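Local coordinates for protein glutamate--tRNA ligase (Elizabethkingia anophelis, PDB 6B1Z) that probably attaches glutamate to its cognate tRNA in an ATP-dependent reaction, as a class I glutamyl-tRNA synthetase, at residues Ile179-Asp183 and Met236-Leu241; Asp183-Gly187 and Leu336-Lys341; Thr224-Glu230 and Pro251-Ser257. One frame throughout, in Å; residues are numbered along the deposited sequence.

Contact 1 of 3, residues Ile179-Asp183 and Met236-Leu241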
loop_
_atom_site.group_PDB
_atom_site.type_symbol
_atom_site.label_atom_id
_atom_site.label_comp_id
_atom_site.label_asym_id
_atom_site.label_seq_id
_atom_site.Cartn_x
_atom_site.Cartn_y
_atom_site.Cartn_z
ATOM N N ILE A 179 -23.373 -25.609 -4.481
ATOM C CA ILE A 179 -23.363 -24.263 -5.036
ATOM C C ILE A 179 -22.251 -24.206 -6.074
ATOM O O ILE A 179 -21.084 -24.469 -5.756
ATOM C CB ILE A 179 -23.144 -23.210 -3.939
ATOM C CG1 ILE A 179 -24.093 -23.429 -2.750
ATOM C CG2 ILE A 179 -23.324 -21.811 -4.525
ATOM C CD1 ILE A 179 -25.565 -23.416 -3.114
ATOM N N ASN A 180 -22.597 -23.865 -7.317
ATOM C CA ASN A 180 -21.603 -23.738 -8.385
ATOM C C ASN A 180 -21.250 -22.263 -8.550
ATOM O O ASN A 180 -22.104 -21.456 -8.939
ATOM C CB ASN A 180 -22.130 -24.332 -9.686
ATOM C CG ASN A 180 -22.470 -25.801 -9.547
ATOM O OD1 ASN A 180 -21.651 -26.594 -9.094
ATOM N ND2 ASN A 180 -23.693 -26.166 -9.921
ATOM N N LEU A 181 -19.999 -21.918 -8.238
ATOM C CA LEU A 181 -19.505 -20.547 -8.244
ATOM C C LEU A 181 -18.612 -20.300 -9.456
ATOM O O LEU A 181 -18.020 -21.219 -10.028
ATOM C CB LEU A 181 -18.736 -20.246 -6.950
ATOM C CG LEU A 181 -19.653 -20.363 -5.721
ATOM C CD1 LEU A 181 -18.870 -20.309 -4.434
ATOM C CD2 LEU A 181 -20.705 -19.266 -5.743
ATOM N N ASN A 182 -18.541 -19.038 -9.865
ATOM C CA ASN A 182 -17.727 -18.654 -11.012
ATOM C C ASN A 182 -17.087 -17.317 -10.680
ATOM O O ASN A 182 -17.787 -16.302 -10.600
ATOM C CB ASN A 182 -18.580 -18.554 -12.280
ATOM C CG ASN A 182 -17.754 -18.423 -13.540
ATOM O OD1 ASN A 182 -16.542 -18.280 -13.488
ATOM N ND2 ASN A 182 -18.417 -18.491 -14.691
ATOM N N ASP A 183 -15.772 -17.319 -10.491
ATOM C CA ASP A 183 -15.023 -16.116 -10.144
ATOM C C ASP A 183 -14.171 -15.683 -11.332
ATOM O O ASP A 183 -13.595 -16.516 -12.029
ATOM C CB ASP A 183 -14.118 -16.382 -8.934
ATOM C CG ASP A 183 -13.482 -15.109 -8.401
ATOM O OD1 ASP A 183 -12.293 -14.854 -8.714
ATOM O OD2 ASP A 183 -14.217 -14.366 -7.726
ATOM N N MET A 236 -18.099 -16.476 -0.391
ATOM C CA MET A 236 -18.756 -16.194 -1.660
ATOM C C MET A 236 -20.042 -17.006 -1.830
ATOM O O MET A 236 -21.043 -16.482 -2.339
ATOM C CB MET A 236 -17.784 -16.449 -2.812
ATOM C CG MET A 236 -18.351 -16.049 -4.159
ATOM S SD MET A 236 -17.159 -16.397 -5.473
ATOM C CE MET A 236 -18.178 -16.099 -6.909
ATOM N N ALA A 237 -20.036 -18.282 -1.424
ATOM C CA ALA A 237 -21.250 -19.085 -1.535
ATOM C C ALA A 237 -22.386 -18.476 -0.722
ATOM O O ALA A 237 -23.518 -18.362 -1.207
ATOM C CB ALA A 237 -20.971 -20.528 -1.089
ATOM N N LEU A 238 -22.102 -18.063 0.522
ATOM C CA LEU A 238 -23.101 -17.363 1.319
ATOM C C LEU A 238 -23.631 -16.139 0.588
ATOM O O LEU A 238 -24.841 -15.891 0.561
ATOM C CB LEU A 238 -22.498 -16.949 2.664
ATOM C CG LEU A 238 -23.387 -16.018 3.506
ATOM C CD1 LEU A 238 -24.677 -16.740 3.964
ATOM C CD2 LEU A 238 -22.602 -15.502 4.697
ATOM N N HIS A 239 -22.738 -15.339 0.016
ATOM C CA HIS A 239 -23.189 -14.104 -0.616
ATOM C C HIS A 239 -24.098 -14.388 -1.797
ATOM O O HIS A 239 -25.136 -13.729 -1.956
ATOM C CB HIS A 239 -21.978 -13.272 -1.029
ATOM C CG HIS A 239 -21.136 -12.882 0.139
ATOM N ND1 HIS A 239 -19.799 -12.541 0.033
ATOM C CD2 HIS A 239 -21.439 -12.812 1.457
ATOM C CE1 HIS A 239 -19.326 -12.260 1.236
ATOM N NE2 HIS A 239 -20.305 -12.396 2.115
ATOM N N VAL A 240 -23.734 -15.368 -2.626
ATOM C CA VAL A 240 -24.580 -15.744 -3.754
ATOM C C VAL A 240 -25.931 -16.247 -3.258
ATOM O O VAL A 240 -26.976 -15.890 -3.812
ATOM C CB VAL A 240 -23.847 -16.775 -4.636
ATOM C CG1 VAL A 240 -24.794 -17.448 -5.627
ATOM C CG2 VAL A 240 -22.697 -16.078 -5.366
ATOM N N LEU A 241 -25.941 -17.008 -2.157
ATOM C CA LEU A 241 -27.204 -17.486 -1.598
ATOM C C LEU A 241 -28.040 -16.341 -1.034
ATOM O O LEU A 241 -29.280 -16.404 -1.072
ATOM C CB LEU A 241 -26.940 -18.544 -0.515
ATOM C CG LEU A 241 -26.544 -19.914 -1.056
ATOM C CD1 LEU A 241 -25.948 -20.745 0.096
ATOM C CD2 LEU A 241 -27.781 -20.598 -1.646
#
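Strand 179-183 passes over the start of helix 236-246 at a steep angle. The two short axes come within 9.3 Å and their N-to-C directions differ by 103°. The contact is apolar packing, with 347 Å² buried over both sides. Met236 opens the helical segment. Its side chain is fully extended, with all three chi angles t, so it reaches from the helix across to the strand at Leu181 and Asn182. Met236 CE lies 4.2 Å from Leu181 CB and 3.7 Å from the backbone Asn182 O. Met236 SD is 4.2 Å from Asp183 OD2, an oxygen that is already hydrogen-bonded to His255. Ala237 has the CA nearest the strand's, 6.6 Å from Ile179 CA to Ala237 CA. A small residue fits here. Ala237 CB is 4.0 Å from Leu181 CD1 and 4.4 Å from Ile179 CG2. One turn on, Val240 CG2 meets Leu181 CD2 at 3.8 Å. Leu181 therefore packs among Met236, Ala237 and Val240, spaced as expected for one face of a helix. Leu241 completes the contact. Its CB points sideways, but the end of the side chain comes nearer, and Leu241 CD2 is 3.9 Å from Ile179 CD1. On the strand, Ile179 and Leu181 both point at the helix, whereas Asn182 points away. The helix belongs to a beta-alpha-beta unit of the catalytic domain, and the strand to an antiparallel hairpin. Phe189 of strand 187-192 also touches Met236 and Leu181. Phe253 and His255 of strand 252-256 pack against Met236 as well, and Phe171 of strand 168-171 meets Leu241.

Contact 2 of 3, residues Asp183-Gly187 and Leu336-Lys341; sequences DIIRG and LNKVHK. With EDO (1,2-ethanediol), chain T; EDO (1,2-ethanediol), chain R.
Residues 183-187 form the tight turn of a beta hairpin, and 336-341 is a loop that packs against it. Asp183 closes the turn with two backbone bonds: Asp183 N to Gly187 O and Gly187 N to Asp183 O, both 2.9 Å. Asp183 OD1 accepts from Ile185 N and Arg186 N, each at 2.9 Å, which makes an Asx turn within an Asx motif. Residues 184-186 have helical backbone angles. Ile184 (chi1 m, chi2 t) points at the other segment, its CA 6.6 Å from Asn337 CA. Ile184 CG2 is 4.1 Å from Leu336 CG and 3.5 Å from Asn337 OD1. Ile184 O is a ligand of a magnesium ion. Ile185 (m, m) is buried, its CA 5.7 Å from Lys341 CA. Ile185 CD1 reaches Val339 CB at 3.7 Å and Leu336 O at 3.8 Å. Residues 336-338 form a 3-10 turn, with Val339 N bonded to Leu336 O at 3.2 Å. A water joins Ile185 O (3.0 Å) to O2 (2.6 Å) of ethanediol T, probably from the crystallisation liquor; this O2 accepts from Lys341 N at 2.7 Å. Arg186 has chi1-chi3 all m, which brings Arg186 NE to 3.3 Å from Lys341 CE. Arg186 O accepts from Lys341 NZ at 3.2 Å, the lysine being fully extended (all t). Arg186 NE and Lys341 NZ lie 4.3 Å apart despite their like charges. Glu230 forms a salt bridge with Arg186. Gly187 has phi/psi 82/-160, where a CB would clash with the preceding carbonyl oxygen. The contact thus joins an apolar centre to a polar edge where positive charge is partly balanced from outside.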
loop_
_atom_site.group_PDB
_atom_site.type_symbol
_atom_site.label_atom_id
_atom_site.label_comp_id
_atom_site.label_asym_id
_atom_site.label_seq_id
_atom_site.Cartn_x
_atom_site.Cartn_y
_atom_site.Cartn_z
ATOM N N ASP A 183 -15.772 -17.319 -10.491
ATOM C CA ASP A 183 -15.023 -16.116 -10.144
ATOM C C ASP A 183 -14.171 -15.683 -11.332
ATOM O O ASP A 183 -13.595 -16.516 -12.029
ATOM C CB ASP A 183 -14.118 -16.382 -8.934
ATOM C CG ASP A 183 -13.482 -15.109 -8.401
ATOM O OD1 ASP A 183 -12.293 -14.854 -8.714
ATOM O OD2 ASP A 183 -14.217 -14.366 -7.726
ATOM N N ILE A 184 -14.059 -14.361 -11.534
ATOM C CA ILE A 184 -13.287 -13.848 -12.663
ATOM C C ILE A 184 -11.818 -14.250 -12.555
ATOM O O ILE A 184 -11.184 -14.588 -13.559
ATOM C CB ILE A 184 -13.457 -12.317 -12.770
ATOM C CG1 ILE A 184 -14.865 -11.975 -13.266
ATOM C CG2 ILE A 184 -12.390 -11.711 -13.700
ATOM C CD1 ILE A 184 -15.213 -10.474 -13.104
ATOM N N ILE A 185 -11.254 -14.219 -11.347
ATOM C CA ILE A 185 -9.851 -14.593 -11.148
ATOM C C ILE A 185 -9.695 -16.097 -10.971
ATOM O O ILE A 185 -8.826 -16.725 -11.589
ATOM C CB ILE A 185 -9.260 -13.860 -9.924
ATOM C CG1 ILE A 185 -9.489 -12.347 -9.990
ATOM C CG2 ILE A 185 -7.766 -14.201 -9.783
ATOM C CD1 ILE A 185 -8.630 -11.648 -10.974
ATOM N N ARG A 186 -10.506 -16.676 -10.089
ATOM C CA ARG A 186 -10.274 -18.037 -9.626
ATOM C C ARG A 186 -10.974 -19.094 -10.466
ATOM O O ARG A 186 -10.684 -20.285 -10.289
ATOM C CB ARG A 186 -10.710 -18.169 -8.164
ATOM C CG ARG A 186 -9.885 -17.305 -7.191
ATOM C CD ARG A 186 -8.466 -17.828 -7.036
ATOM N NE ARG A 186 -8.422 -19.073 -6.272
ATOM C CZ ARG A 186 -8.117 -19.144 -4.982
ATOM N NH1 ARG A 186 -7.807 -18.038 -4.313
ATOM N NH2 ARG A 186 -8.106 -20.322 -4.366
ATOM N N GLY A 187 -11.869 -18.701 -11.370
ATOM C CA GLY A 187 -12.561 -19.666 -12.220
ATOM C C GLY A 187 -13.758 -20.313 -11.540
ATOM O O GLY A 187 -14.325 -19.809 -10.564
ATOM N N LEU A 336 -8.842 -7.132 -16.308
ATOM C CA LEU A 336 -9.022 -7.915 -15.094
ATOM C C LEU A 336 -8.851 -9.404 -15.362
ATOM O O LEU A 336 -8.426 -10.151 -14.471
ATOM C CB LEU A 336 -10.405 -7.615 -14.515
ATOM C CG LEU A 336 -10.760 -8.039 -13.100
ATOM C CD1 LEU A 336 -9.773 -7.472 -12.082
ATOM C CD2 LEU A 336 -12.181 -7.588 -12.824
ATOM N N ASN A 337 -9.145 -9.847 -16.587
ATOM C CA ASN A 337 -8.980 -11.252 -16.947
ATOM C C ASN A 337 -7.515 -11.650 -17.074
ATOM O O ASN A 337 -7.234 -12.843 -17.227
ATOM C CB ASN A 337 -9.722 -11.562 -18.257
ATOM C CG ASN A 337 -11.224 -11.345 -18.151
ATOM O OD1 ASN A 337 -11.873 -11.773 -17.190
ATOM N ND2 ASN A 337 -11.789 -10.671 -19.146
ATOM N N LYS A 338 -6.589 -10.688 -17.023
ATOM C CA LYS A 338 -5.154 -10.928 -17.072
ATOM C C LYS A 338 -4.488 -10.893 -15.700
ATOM O O LYS A 338 -3.277 -11.106 -15.611
ATOM C CB LYS A 338 -4.476 -9.900 -17.989
ATOM N N VAL A 339 -5.237 -10.604 -14.637
ATOM C CA VAL A 339 -4.683 -10.664 -13.290
ATOM C C VAL A 339 -4.477 -12.123 -12.900
ATOM O O VAL A 339 -5.365 -12.962 -13.100
ATOM C CB VAL A 339 -5.617 -9.940 -12.309
ATOM C CG1 VAL A 339 -5.133 -10.087 -10.863
ATOM C CG2 VAL A 339 -5.707 -8.457 -12.681
ATOM N N HIS A 340 -3.307 -12.431 -12.335
ATOM C CA HIS A 340 -2.944 -13.815 -12.054
ATOM C C HIS A 340 -3.729 -14.373 -10.873
ATOM O O HIS A 340 -4.021 -13.666 -9.905
ATOM C CB HIS A 340 -1.449 -13.930 -11.760
ATOM C CG HIS A 340 -0.573 -13.491 -12.890
ATOM N ND1 HIS A 340 -0.609 -14.083 -14.134
ATOM C CD2 HIS A 340 0.372 -12.523 -12.960
ATOM C CE1 HIS A 340 0.271 -13.495 -14.925
ATOM N NE2 HIS A 340 0.879 -12.545 -14.237
ATOM N N LYS A 341 -4.085 -15.658 -10.979
ATOM C CA LYS A 341 -4.639 -16.394 -9.849
ATOM C C LYS A 341 -3.574 -16.700 -8.800
ATOM O O LYS A 341 -3.874 -16.736 -7.603
ATOM C CB LYS A 341 -5.273 -17.693 -10.360
ATOM C CG LYS A 341 -5.933 -18.565 -9.311
ATOM C CD LYS A 341 -6.574 -19.792 -9.969
ATOM C CE LYS A 341 -7.365 -20.625 -8.964
ATOM N NZ LYS A 341 -7.964 -21.835 -9.588
HETATM C C1 EDO T . -1.820 -17.073 -13.362
HETATM O O1 EDO T . -1.668 -17.646 -12.054
HETATM C C2 EDO T . -3.127 -17.515 -14.008
HETATM O O2 EDO T . -4.247 -16.899 -13.358
HETATM C C1 EDO R . -4.030 -11.310 -7.438
HETATM O O1 EDO R . -4.762 -12.534 -7.627
HETATM C C2 EDO R . -2.642 -11.474 -8.045
HETATM O O2 EDO R . -1.925 -12.427 -7.246
HETATM O O HOH W 1 -6.719 -16.119 -13.663
#

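Contact 3 of 3, residues Thr224-Glu230 and Pro251-Ser257. With EDO (1,2-ethanediol), chain R; FMT (formic acid), chain C.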
loop_
_atom_site.group_PDB
_atom_site.type_symbol
_atom_site.label_atom_id
_atom_site.label_comp_id
_atom_site.label_asym_id
_atom_site.label_seq_id
_atom_site.Cartn_x
_atom_site.Cartn_y
_atom_site.Cartn_z
ATOM N N THR A 224 -21.787 -3.676 -10.272
ATOM C CA THR A 224 -21.720 -4.734 -11.280
ATOM C C THR A 224 -20.586 -5.728 -11.049
ATOM O O THR A 224 -20.708 -6.895 -11.450
ATOM C CB THR A 224 -21.564 -4.129 -12.679
ATOM O OG1 THR A 224 -20.335 -3.397 -12.766
ATOM C CG2 THR A 224 -22.736 -3.199 -13.014
ATOM N N HIS A 225 -19.482 -5.291 -10.447
ATOM C CA HIS A 225 -18.300 -6.128 -10.275
ATOM C C HIS A 225 -17.750 -5.888 -8.883
ATOM O O HIS A 225 -17.396 -4.748 -8.543
ATOM C CB HIS A 225 -17.223 -5.815 -11.321
ATOM C CG HIS A 225 -17.630 -6.119 -12.727
ATOM N ND1 HIS A 225 -18.498 -5.319 -13.439
ATOM C CD2 HIS A 225 -17.277 -7.128 -13.559
ATOM C CE1 HIS A 225 -18.666 -5.824 -14.649
ATOM N NE2 HIS A 225 -17.928 -6.917 -14.750
ATOM N N VAL A 226 -17.672 -6.953 -8.092
ATOM C CA VAL A 226 -17.111 -6.914 -6.745
ATOM C C VAL A 226 -15.688 -7.452 -6.839
ATOM O O VAL A 226 -15.489 -8.649 -7.063
ATOM C CB VAL A 226 -17.958 -7.736 -5.762
ATOM C CG1 VAL A 226 -17.265 -7.875 -4.418
ATOM C CG2 VAL A 226 -19.326 -7.094 -5.601
ATOM N N ILE A 227 -14.709 -6.569 -6.661
ATOM C CA ILE A 227 -13.291 -6.905 -6.704
ATOM C C ILE A 227 -12.773 -6.819 -5.281
ATOM O O ILE A 227 -12.862 -5.757 -4.657
ATOM C CB ILE A 227 -12.510 -5.955 -7.620
ATOM C CG1 ILE A 227 -13.080 -5.959 -9.042
ATOM C CG2 ILE A 227 -11.024 -6.321 -7.604
ATOM C CD1 ILE A 227 -12.516 -4.869 -9.977
ATOM N N ARG A 228 -12.250 -7.926 -4.756
ATOM C CA ARG A 228 -11.873 -7.942 -3.344
ATOM C C ARG A 228 -10.854 -9.047 -3.088
ATOM O O ARG A 228 -10.553 -9.857 -3.969
ATOM C CB ARG A 228 -13.113 -8.108 -2.459
ATOM C CG ARG A 228 -13.816 -9.437 -2.631
ATOM C CD ARG A 228 -15.162 -9.435 -1.903
ATOM N NE ARG A 228 -15.777 -10.757 -1.992
ATOM C CZ ARG A 228 -17.027 -11.043 -1.629
ATOM N NH1 ARG A 228 -17.831 -10.087 -1.174
ATOM N NH2 ARG A 228 -17.470 -12.290 -1.745
ATOM N N GLY A 229 -10.320 -9.075 -1.847
ATOM C CA GLY A 229 -9.303 -10.054 -1.502
ATOM C C GLY A 229 -9.849 -11.455 -1.280
ATOM O O GLY A 229 -11.017 -11.652 -0.942
ATOM N N GLU A 230 -8.955 -12.447 -1.420
ATOM C CA GLU A 230 -9.377 -13.836 -1.258
ATOM C C GLU A 230 -9.745 -14.186 0.184
ATOM O O GLU A 230 -10.295 -15.272 0.407
ATOM C CB GLU A 230 -8.306 -14.796 -1.780
ATOM C CG GLU A 230 -7.063 -14.889 -0.931
ATOM C CD GLU A 230 -6.131 -16.027 -1.355
ATOM O OE1 GLU A 230 -6.606 -17.163 -1.599
ATOM O OE2 GLU A 230 -4.912 -15.786 -1.413
ATOM N N PRO A 251 -23.909 -9.578 -8.514
ATOM C CA PRO A 251 -22.864 -9.022 -9.383
ATOM C C PRO A 251 -21.852 -10.104 -9.721
ATOM O O PRO A 251 -21.892 -11.222 -9.194
ATOM C CB PRO A 251 -22.225 -7.933 -8.522
ATOM C CG PRO A 251 -22.395 -8.452 -7.117
ATOM C CD PRO A 251 -23.761 -9.120 -7.119
ATOM N N GLU A 252 -20.917 -9.753 -10.598
ATOM C CA GLU A 252 -19.758 -10.612 -10.828
ATOM C C GLU A 252 -18.734 -10.393 -9.722
ATOM O O GLU A 252 -18.679 -9.321 -9.115
ATOM C CB GLU A 252 -19.118 -10.320 -12.185
ATOM C CG GLU A 252 -20.043 -10.633 -13.360
ATOM C CD GLU A 252 -19.359 -10.470 -14.686
ATOM O OE1 GLU A 252 -18.359 -11.180 -14.926
ATOM O OE2 GLU A 252 -19.811 -9.621 -15.482
ATOM N N PHE A 253 -17.921 -11.417 -9.465
ATOM C CA PHE A 253 -16.895 -11.370 -8.428
ATOM C C PHE A 253 -15.520 -11.640 -9.012
ATOM O O PHE A 253 -15.374 -12.399 -9.973
ATOM C CB PHE A 253 -17.158 -12.408 -7.314
ATOM C CG PHE A 253 -18.393 -12.140 -6.518
ATOM C CD1 PHE A 253 -19.627 -12.577 -6.980
ATOM C CD2 PHE A 253 -18.324 -11.461 -5.316
ATOM C CE1 PHE A 253 -20.779 -12.321 -6.258
ATOM C CE2 PHE A 253 -19.474 -11.202 -4.586
ATOM C CZ PHE A 253 -20.701 -11.641 -5.060
ATOM N N ALA A 254 -14.508 -11.004 -8.412
ATOM C CA ALA A 254 -13.102 -11.272 -8.711
ATOM C C ALA A 254 -12.337 -11.254 -7.399
ATOM O O ALA A 254 -12.310 -10.222 -6.721
ATOM C CB ALA A 254 -12.531 -10.228 -9.678
ATOM N N HIS A 255 -11.716 -12.375 -7.039
ATOM C CA HIS A 255 -11.024 -12.508 -5.761
ATOM C C HIS A 255 -9.520 -12.512 -5.992
ATOM O O HIS A 255 -8.988 -13.398 -6.671
ATOM C CB HIS A 255 -11.481 -13.764 -5.024
ATOM C CG HIS A 255 -12.828 -13.610 -4.394
ATOM N ND1 HIS A 255 -14.004 -13.788 -5.099
ATOM C CD2 HIS A 255 -13.193 -13.284 -3.130
ATOM C CE1 HIS A 255 -15.031 -13.581 -4.292
ATOM N NE2 HIS A 255 -14.567 -13.268 -3.092
ATOM N N LEU A 256 -8.846 -11.517 -5.420
ATOM C CA LEU A 256 -7.411 -11.325 -5.587
ATOM C C LEU A 256 -6.631 -12.110 -4.539
ATOM O O LEU A 256 -6.905 -12.009 -3.339
ATOM C CB LEU A 256 -7.093 -9.832 -5.481
ATOM C CG LEU A 256 -7.902 -8.933 -6.421
ATOM C CD1 LEU A 256 -7.735 -7.463 -6.026
ATOM C CD2 LEU A 256 -7.452 -9.142 -7.871
ATOM N N SER A 257 -5.648 -12.877 -4.989
ATOM C CA SER A 257 -4.863 -13.693 -4.071
ATOM C C SER A 257 -3.994 -12.810 -3.179
ATOM O O SER A 257 -3.503 -11.763 -3.606
ATOM C CB SER A 257 -4.002 -14.683 -4.860
ATOM O OG SER A 257 -4.846 -15.557 -5.607
HETATM C C1 EDO R . -4.030 -11.310 -7.438
HETATM O O1 EDO R . -4.762 -12.534 -7.627
HETATM C C2 EDO R . -2.642 -11.474 -8.045
HETATM O O2 EDO R . -1.925 -12.427 -7.246
HETATM C C FMT C . -16.199 -6.828 0.137
HETATM O O1 FMT C . -15.507 -6.139 -0.622
HETATM O O2 FMT C . -17.238 -7.413 -0.208
HETATM O O HOH W 2 -16.590 -9.129 -16.533
#
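Strands 225-229 and 252-256 pair in parallel, in the register His225-Glu252 to Gly229-Leu256. Backbone bonds alternate between the strands. Thr224 O accepts from Glu252 N (3.0 Å), and Val226 N donates to Glu252 O (2.8 Å). Val226 O accepts from Ala254 N (2.9 Å), and Arg228 N donates to Ala254 O (3.0 Å). Arg228 O accepts from Leu256 N (2.8 Å), and Glu230 N donates to Leu256 O (2.8 Å). Ser257 N donates to O1 of an ethanediol at 2.8 Å. Thr224 OG1 and His225 ND1 share a 2.7 Å bond. A water bridges His225 NE2 and Glu252 OE1, 3.1 Å from each.

Phe253 CE2 lies over a guanidinium face, 3.6 Å from Arg228 NH2. His255 ND1 is hydrogen-bonded to Asp183 OD2. Glu230 OE2 accepts from Leu258 N, while OE1 pairs with Arg186. These main-chain groups serve the beta-alpha-beta strand pairing, so side chains bond outward: Arg228 NH2 to His239 and, weakly, His255 NE2 (3.3 Å), Arg228 NH1 to O2 of formic acid, probably from the liquor (2.9 Å).

In the fold
Of these segments, strand 178-183 comes first and leads straight into the turn 183-187, so contacts 1 and 2 start from one stretch and share Asp183. Contact 1 closes a loop back from helix 236-246. Contact 2 closes a much longer one, with 148 residues between its segments. Contact 3 pairs the two strands on either side of that helix in the chain. It crosses contact 1 and is nested inside the loop of contact 2. Asp183 bonds to His255, tying the hairpin to the parallel strands. Ser257 bonds to Lys341 O, joining contacts 2 and 3. Together they unite hairpin, beta-alpha-beta unit and the 336-341 loop within the catalytic domain.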